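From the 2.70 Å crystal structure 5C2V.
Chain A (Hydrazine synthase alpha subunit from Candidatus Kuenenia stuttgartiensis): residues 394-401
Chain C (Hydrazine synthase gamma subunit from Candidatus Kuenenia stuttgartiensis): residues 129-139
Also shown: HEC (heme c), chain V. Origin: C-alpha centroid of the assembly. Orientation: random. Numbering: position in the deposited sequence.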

# COMPACT_ATOMS: atom_id res chain seq x y z
N PRO A 394 -4.11 7.06 38.90
CA PRO A 394 -3.34 5.89 38.48
C PRO A 394 -2.02 5.80 39.25
O PRO A 394 -1.53 6.83 39.73
N ARG A 395 -1.47 4.60 39.37
CA ARG A 395 -0.24 4.40 40.13
C ARG A 395 0.93 5.16 39.52
O ARG A 395 1.07 5.23 38.30
N TRP A 396 1.77 5.75 40.36
CA TRP A 396 2.93 6.48 39.87
C TRP A 396 4.18 5.60 39.92
O TRP A 396 4.44 4.92 40.91
N ILE A 397 4.94 5.62 38.83
CA ILE A 397 6.08 4.74 38.67
C ILE A 397 7.37 5.41 39.13
O ILE A 397 7.56 6.61 38.93
N ASN A 398 8.25 4.64 39.76
CA ASN A 398 9.54 5.14 40.22
C ASN A 398 10.39 5.70 39.09
O ASN A 398 10.51 5.09 38.03
N THR A 399 10.99 6.87 39.33
CA THR A 399 11.83 7.51 38.34
C THR A 399 13.30 7.50 38.75
O THR A 399 13.66 7.86 39.87
N PHE A 400 14.15 7.05 37.83
CA PHE A 400 15.59 6.98 38.09
C PHE A 400 16.36 8.17 37.53
O PHE A 400 17.59 8.19 37.56
N THR A 401 15.64 9.16 37.00
CA THR A 401 16.27 10.41 36.58
C THR A 401 15.65 11.63 37.25
O THR A 401 14.43 11.71 37.43
N ASP C 129 11.67 -3.76 46.17
CA ASP C 129 11.20 -4.56 45.04
C ASP C 129 10.17 -3.91 44.11
O ASP C 129 10.21 -4.16 42.90
N PRO C 130 9.24 -3.09 44.64
CA PRO C 130 8.33 -2.42 43.70
C PRO C 130 9.05 -1.56 42.65
O PRO C 130 8.61 -1.54 41.51
N GLY C 131 10.11 -0.86 43.03
CA GLY C 131 10.83 -0.06 42.07
C GLY C 131 12.02 -0.72 41.39
O GLY C 131 12.36 -0.37 40.26
N PHE C 132 12.65 -1.68 42.06
CA PHE C 132 13.83 -2.32 41.50
C PHE C 132 13.59 -3.70 40.88
O PHE C 132 14.48 -4.26 40.25
N VAL C 133 12.38 -4.24 41.04
CA VAL C 133 12.06 -5.55 40.48
C VAL C 133 10.72 -5.56 39.75
O VAL C 133 10.67 -5.74 38.53
N PHE C 134 9.65 -5.38 40.51
CA PHE C 134 8.29 -5.41 39.96
C PHE C 134 8.03 -4.25 39.01
O PHE C 134 7.19 -4.36 38.11
N ARG C 135 8.75 -3.15 39.21
CA ARG C 135 8.56 -1.92 38.44
C ARG C 135 7.12 -1.43 38.54
O ARG C 135 6.51 -1.04 37.54
N SER C 136 6.58 -1.45 39.76
CA SER C 136 5.22 -0.99 40.02
C SER C 136 5.21 0.04 41.15
O SER C 136 6.26 0.48 41.61
N GLU C 137 4.01 0.43 41.57
CA GLU C 137 3.85 1.43 42.62
C GLU C 137 4.42 0.95 43.96
O GLU C 137 4.26 -0.22 44.32
N ASN C 138 5.07 1.85 44.68
CA ASN C 138 5.66 1.53 45.97
C ASN C 138 4.61 1.20 47.03
O ASN C 138 3.46 1.62 46.93
N PHE C 139 5.03 0.46 48.05
CA PHE C 139 4.14 0.07 49.14
C PHE C 139 3.89 1.23 50.10
O PHE C 139 4.74 2.10 50.28

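Two asparagines pair head to head across this contact. N138(C) ND2 donates to N398(A) OD1 at 2.9 Å, and N398(A) ND2 donates to N138(C) OD1 at 2.9 Å. Both side chains point toward the opposing stretch with chi1 m, so each amide offers its donor and its acceptor to the other. The N398(A) amide also lies against G131(C), with ND2 3.3 Å from G131(C) CA. An ideal CB on that glycine would fall 2.8 Å from N398(A) ND2, a clash.

Two waters extend the polar link. Water 1 donates to W396(A) O and accepts from N138(C) N, both at 2.9 Å. Water 2 accepts from N398(A) ND2 at 3.1 Å and donates to S136(C) O at 2.7 Å.

F400(A), chi1 m, points toward chain C. Its edge meets the face of F132(C), also m, with planes at 86° and CE2 of F400(A) 3.8 Å from CE2 of F132(C). R135(C) NH1 approaches F400(A) CE1 at 3.9 Å and makes a weak hydrogen bond to G131(C) O at 2.8 Å.

E137(C), extended as t,t, reaches R395(A) and W396(A). Its OE2 lies 3.4 Å from R395(A) CA and 3.6 Å from W396(A) CD1; W396(A) is p.

Heme c lies beside chain C, where D129(C) OD2 is 3.1 Å from water 3, which binds the heme iron.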

# COMPACT_ATOMS: atom_id res chain seq x y z
CB PRO A 394 -3.09 6.14 36.99
CG PRO A 394 -3.16 7.62 36.84
CD PRO A 394 -4.19 8.08 37.84
CB ARG A 395 0.09 2.91 40.23
CG ARG A 395 0.28 2.22 38.89
CD ARG A 395 0.17 0.71 39.02
NE ARG A 395 -1.18 0.31 39.41
CZ ARG A 395 -1.56 -0.95 39.57
NH1 ARG A 395 -0.70 -1.94 39.37
NH2 ARG A 395 -2.81 -1.23 39.93
CB TRP A 396 3.15 7.78 40.66
CG TRP A 396 3.52 7.59 42.10
CD1 TRP A 396 2.67 7.39 43.15
CD2 TRP A 396 4.84 7.62 42.65
NE1 TRP A 396 3.38 7.28 44.32
CE2 TRP A 396 4.71 7.42 44.04
CE3 TRP A 396 6.12 7.78 42.11
CZ2 TRP A 396 5.82 7.38 44.89
CZ3 TRP A 396 7.21 7.75 42.96
CH2 TRP A 396 7.05 7.54 44.33
CB ILE A 397 6.24 4.29 37.20
CG1 ILE A 397 4.88 3.87 36.63
CG2 ILE A 397 7.25 3.16 37.07
CD1 ILE A 397 4.27 2.67 37.33
CB ASN A 398 10.31 4.05 40.96
CG ASN A 398 9.73 3.74 42.33
OD1 ASN A 398 9.99 4.46 43.29
ND2 ASN A 398 8.95 2.67 42.42
CB THR A 399 11.39 8.97 38.08
OG1 THR A 399 12.38 9.63 37.27
CG2 THR A 399 11.23 9.72 39.39
CB PHE A 400 16.14 5.66 37.56
CG PHE A 400 15.76 4.47 38.39
CD1 PHE A 400 14.58 3.79 38.16
CD2 PHE A 400 16.56 4.07 39.44
CE1 PHE A 400 14.22 2.71 38.94
CE2 PHE A 400 16.21 2.99 40.23
CZ PHE A 400 15.04 2.31 39.98
CB THR A 401 16.21 10.60 35.05
OG1 THR A 401 16.68 11.90 34.71
CG2 THR A 401 14.79 10.43 34.54
CB ASP C 129 10.63 -5.88 45.56
CG ASP C 129 11.71 -6.83 46.06
OD1 ASP C 129 12.89 -6.62 45.70
OD2 ASP C 129 11.38 -7.77 46.81
CB PRO C 130 7.47 -1.55 44.60
CG PRO C 130 7.40 -2.31 45.87
CD PRO C 130 8.76 -2.93 46.03
CB PHE C 132 14.92 -2.44 42.58
CG PHE C 132 15.41 -1.11 43.08
CD1 PHE C 132 14.69 -0.39 44.02
CD2 PHE C 132 16.59 -0.57 42.60
CE1 PHE C 132 15.14 0.83 44.48
CE2 PHE C 132 17.05 0.66 43.06
CZ PHE C 132 16.32 1.35 44.00
CB VAL C 133 12.05 -6.65 41.57
CG1 VAL C 133 11.57 -7.97 40.98
CG2 VAL C 133 13.43 -6.81 42.18
CB PHE C 134 7.26 -5.39 41.09
CG PHE C 134 7.15 -6.68 41.85
CD1 PHE C 134 7.98 -6.94 42.93
CD2 PHE C 134 6.21 -7.63 41.49
CE1 PHE C 134 7.87 -8.13 43.63
CE2 PHE C 134 6.10 -8.82 42.18
CZ PHE C 134 6.93 -9.07 43.25
CB ARG C 135 8.96 -2.12 36.98
CG ARG C 135 10.28 -2.84 36.79
CD ARG C 135 11.43 -2.11 37.48
NE ARG C 135 12.71 -2.77 37.23
CZ ARG C 135 13.90 -2.24 37.51
NH1 ARG C 135 13.97 -1.03 38.05
NH2 ARG C 135 15.01 -2.91 37.24
CB SER C 136 4.32 -2.17 40.36
OG SER C 136 2.97 -1.76 40.49
CB GLU C 137 2.38 1.80 42.79
CG GLU C 137 2.14 3.01 43.68
CD GLU C 137 0.68 3.44 43.70
OE1 GLU C 137 -0.18 2.58 43.98
OE2 GLU C 137 0.41 4.62 43.42
CB ASN C 138 6.53 2.68 46.46
CG ASN C 138 7.81 2.84 45.66
OD1 ASN C 138 8.34 1.86 45.13
ND2 ASN C 138 8.31 4.06 45.57
CB PHE C 139 4.73 -1.11 49.92
CG PHE C 139 4.86 -2.37 49.11
CD1 PHE C 139 3.88 -2.73 48.20
CD2 PHE C 139 5.96 -3.19 49.25
CE1 PHE C 139 3.99 -3.89 47.46
CE2 PHE C 139 6.09 -4.35 48.51
CZ PHE C 139 5.10 -4.70 47.61
FE HEC V . 12.89 -11.65 47.02
CHA HEC V . 15.98 -12.10 48.46
CHB HEC V . 11.55 -11.09 50.11
CHC HEC V . 9.84 -10.95 45.57
CHD HEC V . 13.98 -12.94 44.04
NA HEC V . 13.64 -11.57 48.94
C1A HEC V . 14.93 -11.86 49.32
C2A HEC V . 14.98 -11.88 50.78
C3A HEC V . 13.75 -11.59 51.22
C4A HEC V . 12.89 -11.40 50.08
CMA HEC V . 13.27 -11.48 52.69
CAA HEC V . 16.24 -12.16 51.63
CBA HEC V . 16.08 -13.42 52.48
CGA HEC V . 17.31 -13.63 53.33
O1A HEC V . 18.30 -12.88 53.16
O2A HEC V . 17.30 -14.57 54.17
NB HEC V . 10.99 -11.23 47.72
C1B HEC V . 10.76 -10.80 49.01
C2B HEC V . 9.55 -10.00 49.01
C3B HEC V . 9.07 -9.96 47.76
C4B HEC V . 9.97 -10.74 46.92
CMB HEC V . 8.94 -9.33 50.26
CAB HEC V . 7.81 -9.23 47.27
CBB HEC V . 8.01 -7.70 47.30
NC HEC V . 12.05 -11.91 45.15
C1C HEC V . 10.79 -11.52 44.75
C2C HEC V . 10.70 -11.68 43.32
C3C HEC V . 11.79 -12.36 42.92
C4C HEC V . 12.70 -12.44 44.05
CMC HEC V . 9.39 -11.52 42.51
CAC HEC V . 12.10 -12.83 41.48
CBC HEC V . 12.33 -11.62 40.56
ND HEC V . 14.69 -12.47 46.37
C1D HEC V . 14.93 -12.78 45.03
C2D HEC V . 16.36 -12.92 44.85
C3D HEC V . 16.98 -12.66 46.22
C4D HEC V . 15.87 -12.39 47.11
CMD HEC V . 17.10 -13.26 43.53
CAD HEC V . 18.48 -12.67 46.59
CBD HEC V . 19.08 -11.32 46.21
CGD HEC V . 20.54 -11.30 46.58
O1D HEC V . 21.20 -10.25 46.35
O2D HEC V . 21.04 -12.33 47.10
O HOH W 1 5.81 4.33 43.34
O HOH W 2 8.01 1.41 39.80
O HOH W 3 13.73 -9.77 46.64